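Local coordinates for malonate decarboxylase acyl carrier protein (Pseudomonas fluorescens, PDB 5VIT) that probably serves as the acyl carrier subunit of malonate decarboxylase, holding acetyl and malonyl groups as thioesters on a phosphoribosyl-dephospho-CoA prosthetic group, at residues G11-L19 with V30-G38; P37-V48 with P68-G79. All blocks are in the same frame, centred on the assembly; numbering follows the deposited sequence.

Contact 1 of 2, residues G11-L19 with V30-G38; sequences GQPGRGRAL and VLLEPGQPG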
loop_
_atom_site.group_PDB
_atom_site.type_symbol
_atom_site.label_atom_id
_atom_site.label_comp_id
_atom_site.label_asym_id
_atom_site.label_seq_id
_atom_site.Cartn_x
_atom_site.Cartn_y
_atom_site.Cartn_z
ATOM N N GLY B 11 -13.473 18.871 14.433
ATOM C CA GLY B 11 -14.858 18.636 14.780
ATOM C C GLY B 11 -15.120 18.992 16.226
ATOM O O GLY B 11 -14.718 20.060 16.695
ATOM N N GLN B 12 -15.795 18.089 16.929
ATOM C CA GLN B 12 -16.157 18.290 18.325
ATOM C C GLN B 12 -14.947 18.000 19.213
ATOM O O GLN B 12 -14.059 17.240 18.825
ATOM C CB GLN B 12 -17.346 17.390 18.687
ATOM C CG GLN B 12 -18.583 18.121 19.206
ATOM C CD GLN B 12 -18.936 19.387 18.426
ATOM O OE1 GLN B 12 -18.477 20.482 18.754
ATOM N NE2 GLN B 12 -19.769 19.242 17.409
ATOM N N PRO B 13 -14.886 18.616 20.401
ATOM C CA PRO B 13 -13.723 18.320 21.247
ATOM C C PRO B 13 -13.580 16.835 21.562
ATOM O O PRO B 13 -14.565 16.175 21.925
ATOM C CB PRO B 13 -13.999 19.120 22.528
ATOM C CG PRO B 13 -15.422 19.575 22.423
ATOM C CD PRO B 13 -15.728 19.679 20.974
ATOM N N GLY B 14 -12.358 16.317 21.420
ATOM C CA GLY B 14 -12.042 14.988 21.920
ATOM C C GLY B 14 -12.323 15.049 23.406
ATOM O O GLY B 14 -12.459 16.146 23.965
ATOM N N ARG B 15 -12.430 13.918 24.083
ATOM C CA ARG B 15 -12.839 14.057 25.470
ATOM C C ARG B 15 -11.921 13.362 26.472
ATOM O O ARG B 15 -12.018 13.605 27.672
ATOM C CB ARG B 15 -14.288 13.595 25.642
ATOM C CG ARG B 15 -14.522 12.114 25.899
ATOM C CD ARG B 15 -15.958 11.736 25.508
ATOM N NE ARG B 15 -16.036 11.067 24.209
ATOM C CZ ARG B 15 -17.164 10.635 23.652
ATOM N NH1 ARG B 15 -18.324 10.838 24.259
ATOM N NH2 ARG B 15 -17.135 10.026 22.472
ATOM N N GLY B 16 -10.986 12.553 25.994
ATOM C CA GLY B 16 -9.949 12.064 26.882
ATOM C C GLY B 16 -8.709 12.940 26.817
ATOM O O GLY B 16 -8.705 13.970 26.144
ATOM N N ARG B 17 -7.664 12.533 27.532
ATOM C CA ARG B 17 -6.343 13.148 27.413
ATOM C C ARG B 17 -5.322 12.043 27.134
ATOM O O ARG B 17 -5.563 10.882 27.469
ATOM C CB ARG B 17 -5.951 13.881 28.688
ATOM C CG ARG B 17 -5.603 12.869 29.731
ATOM C CD ARG B 17 -5.044 13.413 30.998
ATOM N NE ARG B 17 -5.524 14.725 31.360
ATOM C CZ ARG B 17 -5.146 15.313 32.487
ATOM N NH1 ARG B 17 -4.325 14.669 33.308
ATOM N NH2 ARG B 17 -5.595 16.518 32.802
ATOM N N ALA B 18 -4.189 12.386 26.523
ATOM C CA ALA B 18 -3.137 11.387 26.350
ATOM C C ALA B 18 -1.741 11.983 26.283
ATOM O O ALA B 18 -1.530 13.090 25.800
ATOM C CB ALA B 18 -3.404 10.531 25.090
ATOM N N LEU B 19 -0.782 11.219 26.777
ATOM C CA LEU B 19 0.614 11.561 26.614
ATOM C C LEU B 19 1.342 10.387 25.965
ATOM O O LEU B 19 1.281 9.264 26.463
ATOM C CB LEU B 19 1.263 11.900 27.948
ATOM C CG LEU B 19 2.788 11.837 27.780
ATOM C CD1 LEU B 19 3.410 13.209 27.533
ATOM C CD2 LEU B 19 3.433 11.109 28.927
ATOM N N VAL B 30 4.183 13.768 22.845
ATOM C CA VAL B 30 3.020 14.489 22.370
ATOM C C VAL B 30 1.962 14.504 23.475
ATOM O O VAL B 30 1.571 13.453 23.990
ATOM C CB VAL B 30 2.446 13.862 21.063
ATOM C CG1 VAL B 30 1.211 14.602 20.620
ATOM C CG2 VAL B 30 3.489 13.897 19.940
ATOM N N LEU B 31 1.531 15.703 23.857
ATOM C CA LEU B 31 0.436 15.867 24.811
ATOM C C LEU B 31 -0.832 16.136 24.020
ATOM O O LEU B 31 -0.830 16.982 23.128
ATOM C CB LEU B 31 0.695 17.030 25.776
ATOM C CG LEU B 31 1.763 17.059 26.878
ATOM C CD1 LEU B 31 1.314 16.249 28.072
ATOM C CD2 LEU B 31 3.143 16.628 26.395
ATOM N N LEU B 32 -1.908 15.425 24.320
ATOM C CA LEU B 32 -3.165 15.655 23.621
ATOM C C LEU B 32 -4.294 15.846 24.625
ATOM O O LEU B 32 -4.553 14.960 25.435
ATOM C CB LEU B 32 -3.490 14.495 22.663
ATOM C CG LEU B 32 -2.407 14.084 21.663
ATOM C CD1 LEU B 32 -1.511 12.950 22.218
ATOM C CD2 LEU B 32 -3.046 13.691 20.351
ATOM N N GLU B 33 -4.950 17.008 24.560
ATOM C CA GLU B 33 -6.023 17.383 25.493
ATOM C C GLU B 33 -7.229 17.949 24.738
ATOM O O GLU B 33 -7.080 18.475 23.632
ATOM C CB GLU B 33 -5.537 18.425 26.510
ATOM C CG GLU B 33 -4.294 18.045 27.318
ATOM C CD GLU B 33 -3.785 19.204 28.196
ATOM O OE1 GLU B 33 -4.442 19.512 29.208
ATOM O OE2 GLU B 33 -2.741 19.813 27.862
ATOM N N PRO B 34 -8.426 17.857 25.337
ATOM C CA PRO B 34 -9.600 18.364 24.616
ATOM C C PRO B 34 -9.452 19.833 24.232
ATOM O O PRO B 34 -8.912 20.620 25.003
ATOM C CB PRO B 34 -10.754 18.154 25.611
ATOM C CG PRO B 34 -10.125 17.787 26.912
ATOM C CD PRO B 34 -8.790 17.200 26.606
ATOM N N GLY B 35 -9.897 20.182 23.026
ATOM C CA GLY B 35 -9.773 21.541 22.525
ATOM C C GLY B 35 -11.083 22.298 22.343
ATOM O O GLY B 35 -12.115 21.916 22.897
ATOM N N GLN B 36 -11.022 23.375 21.561
ATOM C CA GLN B 36 -12.183 24.212 21.237
ATOM C C GLN B 36 -12.825 23.790 19.923
ATOM O O GLN B 36 -12.138 23.728 18.903
ATOM C CB GLN B 36 -11.762 25.691 21.166
ATOM C CG GLN B 36 -11.248 26.209 22.499
ATOM C CD GLN B 36 -12.292 26.012 23.590
ATOM O OE1 GLN B 36 -13.463 26.373 23.423
ATOM N NE2 GLN B 36 -11.899 25.342 24.668
ATOM N N PRO B 37 -14.142 23.510 19.943
ATOM C CA PRO B 37 -14.867 22.919 18.802
ATOM C C PRO B 37 -14.581 23.616 17.462
ATOM O O PRO B 37 -14.434 24.842 17.419
ATOM C CB PRO B 37 -16.345 23.059 19.204
ATOM C CG PRO B 37 -16.357 23.896 20.450
ATOM C CD PRO B 37 -15.025 23.749 21.093
ATOM N N GLY B 38 -14.465 22.822 16.394
ATOM C CA GLY B 38 -14.108 23.340 15.088
ATOM C C GLY B 38 -12.622 23.604 14.867
ATOM O O GLY B 38 -12.206 23.907 13.743
HETATM O O HOH W 1 -5.507 17.973 30.758
#
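Ala18 and Leu32 exchange two backbone hydrogen bonds. Ala18 N donates to Leu32 O at 2.8 Å, and Leu32 N returns a bond of the same length to Ala18 O. A third backbone bond lies at the far end of the segments, where Gly38 N meets Gly11 O nearly straight (173° at the hydrogen). Between these ends, Pro34 CD packs against Gly16 O and the CB of Pro13 lies 3.4 Å from Gly35 O. The paired residues belong to the antiparallel beta hairpin of strands 18-21 and 27-34, and strand 18-21 forms one margin of the sheet within the chain. Apolar contacts fall on both faces. Ala18 CB approaches Leu32 CD1 at 4.2 Å on the face that helix 82-96 covers through Ile96. On the other face Leu19 and Leu31 lie side by side, with Leu19 CD1 3.6 Å from Leu31 CD2. With CG anti to the backbone N, chi1 163°, the Leu19 side chain runs alongside Leu31 and brings CD1 against both its methyls. Further along, Pro13 CD rests on Pro37 CB. A water sits between Arg17 NH2 and Glu33 OE1, but so close to both that the bridge is doubtful.

Contact 2 of 2, residues P37-V48 with P68-G79; sequences PGKLSIQVQTSV and PPALLIDIHDFG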
loop_
_atom_site.group_PDB
_atom_site.type_symbol
_atom_site.label_atom_id
_atom_site.label_comp_id
_atom_site.label_asym_id
_atom_site.label_seq_id
_atom_site.Cartn_x
_atom_site.Cartn_y
_atom_site.Cartn_z
ATOM N N PRO B 37 -14.142 23.510 19.943
ATOM C CA PRO B 37 -14.867 22.919 18.802
ATOM C C PRO B 37 -14.581 23.616 17.462
ATOM O O PRO B 37 -14.434 24.842 17.419
ATOM C CB PRO B 37 -16.345 23.059 19.204
ATOM C CG PRO B 37 -16.357 23.896 20.450
ATOM C CD PRO B 37 -15.025 23.749 21.093
ATOM N N GLY B 38 -14.465 22.822 16.394
ATOM C CA GLY B 38 -14.108 23.340 15.088
ATOM C C GLY B 38 -12.622 23.604 14.867
ATOM O O GLY B 38 -12.206 23.907 13.743
ATOM N N LYS B 39 -11.816 23.479 15.922
ATOM C CA LYS B 39 -10.420 23.899 15.857
ATOM C C LYS B 39 -9.422 22.918 16.506
ATOM O O LYS B 39 -9.647 22.387 17.592
ATOM C CB LYS B 39 -10.283 25.272 16.507
ATOM C CG LYS B 39 -9.051 26.021 16.094
ATOM C CD LYS B 39 -8.890 27.300 16.904
ATOM C CE LYS B 39 -10.042 28.253 16.679
ATOM N NZ LYS B 39 -9.773 29.547 17.361
ATOM N N LEU B 40 -8.317 22.680 15.817
ATOM C CA LEU B 40 -7.228 21.877 16.351
ATOM C C LEU B 40 -5.993 22.747 16.418
ATOM O O LEU B 40 -5.484 23.175 15.375
ATOM C CB LEU B 40 -6.962 20.661 15.477
ATOM C CG LEU B 40 -5.755 19.800 15.849
ATOM C CD1 LEU B 40 -6.067 18.893 17.026
ATOM C CD2 LEU B 40 -5.337 18.980 14.653
ATOM N N SER B 41 -5.525 23.020 17.635
ATOM C CA SER B 41 -4.359 23.884 17.839
ATOM C C SER B 41 -3.138 23.059 18.197
ATOM O O SER B 41 -3.171 22.289 19.144
ATOM C CB SER B 41 -4.623 24.916 18.945
ATOM O OG SER B 41 -5.561 25.889 18.524
ATOM N N ILE B 42 -2.059 23.237 17.445
ATOM C CA ILE B 42 -0.845 22.461 17.662
ATOM C C ILE B 42 0.343 23.375 17.893
ATOM O O ILE B 42 0.612 24.289 17.105
ATOM C CB ILE B 42 -0.530 21.535 16.471
ATOM C CG1 ILE B 42 -1.696 20.573 16.204
ATOM C CG2 ILE B 42 0.774 20.783 16.722
ATOM C CD1 ILE B 42 -1.605 19.834 14.873
ATOM N N GLN B 43 1.033 23.127 18.998
ATOM C CA GLN B 43 2.277 23.804 19.314
ATOM C C GLN B 43 3.421 22.805 19.181
ATOM O O GLN B 43 3.345 21.707 19.733
ATOM C CB GLN B 43 2.223 24.367 20.726
ATOM C CG GLN B 43 3.366 25.259 21.082
ATOM C CD GLN B 43 3.030 26.708 20.856
ATOM O OE1 GLN B 43 2.047 27.041 20.170
ATOM N NE2 GLN B 43 3.820 27.589 21.461
ATOM N N VAL B 44 4.465 23.173 18.445
ATOM C CA VAL B 44 5.631 22.309 18.287
ATOM C C VAL B 44 6.878 23.019 18.776
ATOM O O VAL B 44 7.169 24.144 18.363
ATOM C CB VAL B 44 5.876 21.874 16.809
ATOM C CG1 VAL B 44 7.182 21.082 16.690
ATOM C CG2 VAL B 44 4.714 21.062 16.267
ATOM N N GLN B 45 7.612 22.357 19.660
ATOM C CA GLN B 45 8.947 22.797 20.021
ATOM C C GLN B 45 9.901 21.732 19.529
ATOM O O GLN B 45 9.762 20.552 19.891
ATOM C CB GLN B 45 9.071 22.997 21.522
ATOM C CG GLN B 45 9.467 24.381 21.903
ATOM C CD GLN B 45 9.235 24.663 23.372
ATOM O OE1 GLN B 45 8.760 23.802 24.115
ATOM N NE2 GLN B 45 9.560 25.880 23.797
ATOM N N THR B 46 10.846 22.125 18.681
ATOM C CA THR B 46 11.703 21.145 18.024
ATOM C C THR B 46 13.151 21.624 18.045
ATOM O O THR B 46 13.417 22.813 17.972
ATOM C CB THR B 46 11.228 20.855 16.546
ATOM O OG1 THR B 46 12.031 19.822 15.962
ATOM C CG2 THR B 46 11.323 22.110 15.676
ATOM N N SER B 47 14.074 20.684 18.170
ATOM C CA SER B 47 15.499 20.977 18.128
ATOM C C SER B 47 16.007 21.302 16.723
ATOM O O SER B 47 17.075 21.889 16.564
ATOM C CB SER B 47 16.281 19.784 18.670
ATOM O OG SER B 47 15.907 18.600 17.987
ATOM N N VAL B 48 15.251 20.877 15.714
ATOM C CA VAL B 48 15.625 21.051 14.316
ATOM C C VAL B 48 15.150 22.398 13.747
ATOM O O VAL B 48 13.944 22.639 13.616
ATOM C CB VAL B 48 15.041 19.940 13.451
ATOM C CG1 VAL B 48 15.634 20.005 12.038
ATOM C CG2 VAL B 48 15.284 18.579 14.090
ATOM N N PRO B 68 -10.229 15.590 12.365
ATOM C CA PRO B 68 -9.853 15.060 13.676
ATOM C C PRO B 68 -10.734 15.662 14.769
ATOM O O PRO B 68 -11.463 16.618 14.506
ATOM C CB PRO B 68 -8.398 15.510 13.825
ATOM C CG PRO B 68 -8.351 16.800 13.078
ATOM C CD PRO B 68 -9.288 16.627 11.902
ATOM N N PRO B 69 -10.685 15.097 15.977
ATOM C CA PRO B 69 -11.359 15.758 17.093
ATOM C C PRO B 69 -10.681 17.089 17.400
ATOM O O PRO B 69 -9.489 17.248 17.117
ATOM C CB PRO B 69 -11.194 14.759 18.240
ATOM C CG PRO B 69 -9.985 13.955 17.867
ATOM C CD PRO B 69 -10.076 13.818 16.382
ATOM N N ALA B 70 -11.433 18.042 17.932
ATOM C CA ALA B 70 -10.855 19.309 18.340
ATOM C C ALA B 70 -10.002 19.060 19.577
ATOM O O ALA B 70 -10.502 18.655 20.624
ATOM C CB ALA B 70 -11.942 20.352 18.613
ATOM N N LEU B 71 -8.703 19.278 19.436
ATOM C CA LEU B 71 -7.762 18.976 20.502
ATOM C C LEU B 71 -6.782 20.109 20.681
ATOM O O LEU B 71 -6.634 20.970 19.810
ATOM C CB LEU B 71 -7.000 17.682 20.209
ATOM C CG LEU B 71 -7.763 16.361 20.139
ATOM C CD1 LEU B 71 -6.828 15.257 19.725
ATOM C CD2 LEU B 71 -8.390 16.036 21.479
ATOM N N LEU B 72 -6.127 20.098 21.835
ATOM C CA LEU B 72 -4.962 20.927 22.099
ATOM C C LEU B 72 -3.778 19.984 22.079
ATOM O O LEU B 72 -3.728 19.030 22.856
ATOM C CB LEU B 72 -5.068 21.641 23.446
ATOM C CG LEU B 72 -5.698 23.032 23.531
ATOM C CD1 LEU B 72 -6.821 23.193 22.548
ATOM C CD2 LEU B 72 -6.193 23.317 24.935
ATOM N N ILE B 73 -2.845 20.215 21.164
ATOM C CA ILE B 73 -1.731 19.293 21.029
ATOM C C ILE B 73 -0.454 20.043 21.266
ATOM O O ILE B 73 -0.186 21.071 20.637
ATOM C CB ILE B 73 -1.694 18.609 19.647
ATOM C CG1 ILE B 73 -2.876 17.649 19.497
ATOM C CG2 ILE B 73 -0.387 17.834 19.465
ATOM C CD1 ILE B 73 -2.844 16.838 18.210
ATOM N N ASP B 74 0.321 19.534 22.212
ATOM C CA ASP B 74 1.620 20.100 22.517
ATOM C C ASP B 74 2.707 19.063 22.211
ATOM O O ASP B 74 2.681 17.932 22.716
ATOM C CB ASP B 74 1.670 20.549 23.973
ATOM C CG ASP B 74 2.635 21.691 24.199
ATOM O OD1 ASP B 74 3.500 21.938 23.321
ATOM O OD2 ASP B 74 2.538 22.327 25.272
ATOM N N ILE B 75 3.646 19.452 21.362
ATOM C CA ILE B 75 4.688 18.544 20.919
ATOM C C ILE B 75 6.048 19.050 21.369
ATOM O O ILE B 75 6.348 20.238 21.228
ATOM C CB ILE B 75 4.665 18.384 19.386
ATOM C CG1 ILE B 75 3.421 17.609 18.956
ATOM C CG2 ILE B 75 5.933 17.702 18.894
ATOM C CD1 ILE B 75 3.215 17.584 17.475
ATOM N N HIS B 76 6.856 18.150 21.931
ATOM C CA HIS B 76 8.245 18.456 22.261
ATOM C C HIS B 76 9.106 17.459 21.534
ATOM O O HIS B 76 9.169 16.285 21.914
ATOM C CB HIS B 76 8.494 18.407 23.780
ATOM C CG HIS B 76 7.612 19.330 24.566
ATOM N ND1 HIS B 76 6.796 18.893 25.589
ATOM C CD2 HIS B 76 7.414 20.670 24.472
ATOM C CE1 HIS B 76 6.135 19.920 26.093
ATOM N NE2 HIS B 76 6.485 21.009 25.427
ATOM N N ASP B 77 9.750 17.930 20.472
ATOM C CA ASP B 77 10.532 17.081 19.593
ATOM C C ASP B 77 12.042 17.313 19.675
ATOM O O ASP B 77 12.524 18.443 19.586
ATOM C CB ASP B 77 10.089 17.270 18.139
ATOM C CG ASP B 77 11.054 16.635 17.172
ATOM O OD1 ASP B 77 10.959 15.413 16.989
ATOM O OD2 ASP B 77 11.930 17.338 16.617
ATOM N N PHE B 78 12.778 16.216 19.814
ATOM C CA PHE B 78 14.241 16.227 19.835
ATOM C C PHE B 78 14.747 15.507 18.570
ATOM O O PHE B 78 15.507 14.537 18.642
ATOM C CB PHE B 78 14.750 15.550 21.128
ATOM C CG PHE B 78 16.210 15.779 21.443
ATOM C CD1 PHE B 78 17.044 16.494 20.584
ATOM C CD2 PHE B 78 16.753 15.261 22.622
ATOM C CE1 PHE B 78 18.386 16.692 20.890
ATOM C CE2 PHE B 78 18.100 15.444 22.932
ATOM C CZ PHE B 78 18.918 16.167 22.066
ATOM N N GLY B 79 14.295 15.966 17.411
ATOM C CA GLY B 79 14.831 15.471 16.147
ATOM C C GLY B 79 14.344 14.120 15.644
ATOM O O GLY B 79 15.078 13.397 14.969
#
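Strands 39-46 and 71-78 are the two parallel strands of a beta-alpha-beta unit whose crossover, through helix 52-62, is left-handed, the rarer hand. Their axes come within 4.7 Å, at 15° to each other. The backbone ladder starts at Ser41 N to Leu71 O and continues through Ile73, Gln43, Ile75 and Gln45 to Asp77 N, which donates to Gln45 O at 2.7 Å. Ser47 N to Asp77 O closes it.

Ile42, Val44, Ile73 and Ile75 share the buried face. Ile42 CG1 lies beside Ile73 CB, and the CD1 of Ile75 meets both Ile42 CG2 and Val44 CG2, at 4.0 Å from the latter. Phe59 and Trp55 of helix 52-62 pack on this face. Nearer the strand starts, Leu40 CD1 sits 3.5 Å from Leu71 CB, while its CD2 reaches Pro68 CG; Phe93 of helix 82-96 covers Pro68 and Leu71.

The other face is mostly polar. Gln45 OE1 lies at the edge of the His76 ring, near its plane, 3.4 Å from CD2. The amide and ring planes are 40° apart. The ND1 of His76 bonds to Glu29, and Gln43 OE1 to Ser5.

At the strand ends the buried Asp77 organises the turn. Thr46 OG1, anti to the backbone N (chi1 -176°), donates to Asp77 OD2 at 2.6 Å on the anti side of the carboxylate. The same OD2 closes an Asx turn, taking Gly79 N at 2.8 Å from above the carboxylate plane. Its OD1 bonds to Ala80 N. Replacing Asp77 with an alanine would probably leave the Thr46 hydroxyl and the amides of Gly79 and Ala80 without their acceptors and free the turn to shift. Next to it, Ser47 OG lies at the edge of the Phe78 ring, 3.5 Å from CD1.

In the fold
The two contacts lie in one mixed five-stranded sheet, with centres about 11 Å apart. They come in series along the chain and share Pro37 and Gly38, where the chain leaves the hairpin of contact 1 and enters strand 39-46 of contact 2. Across the sheet the order is 2-9, 39-46, 71-78, 27-34, 18-21. Strands 27-34 and 71-78 are therefore neighbours, and the contacts touch there: probable hydrogen bonds join Glu33 O to Leu72 N and Leu31 N to Asp74 O. Contact 2 joins two inner strands; contact 1 joins the inner strand 27-34 to the outermost strand 18-21. Both belong to one sheet, and helix 82-96 packs against side chains of each.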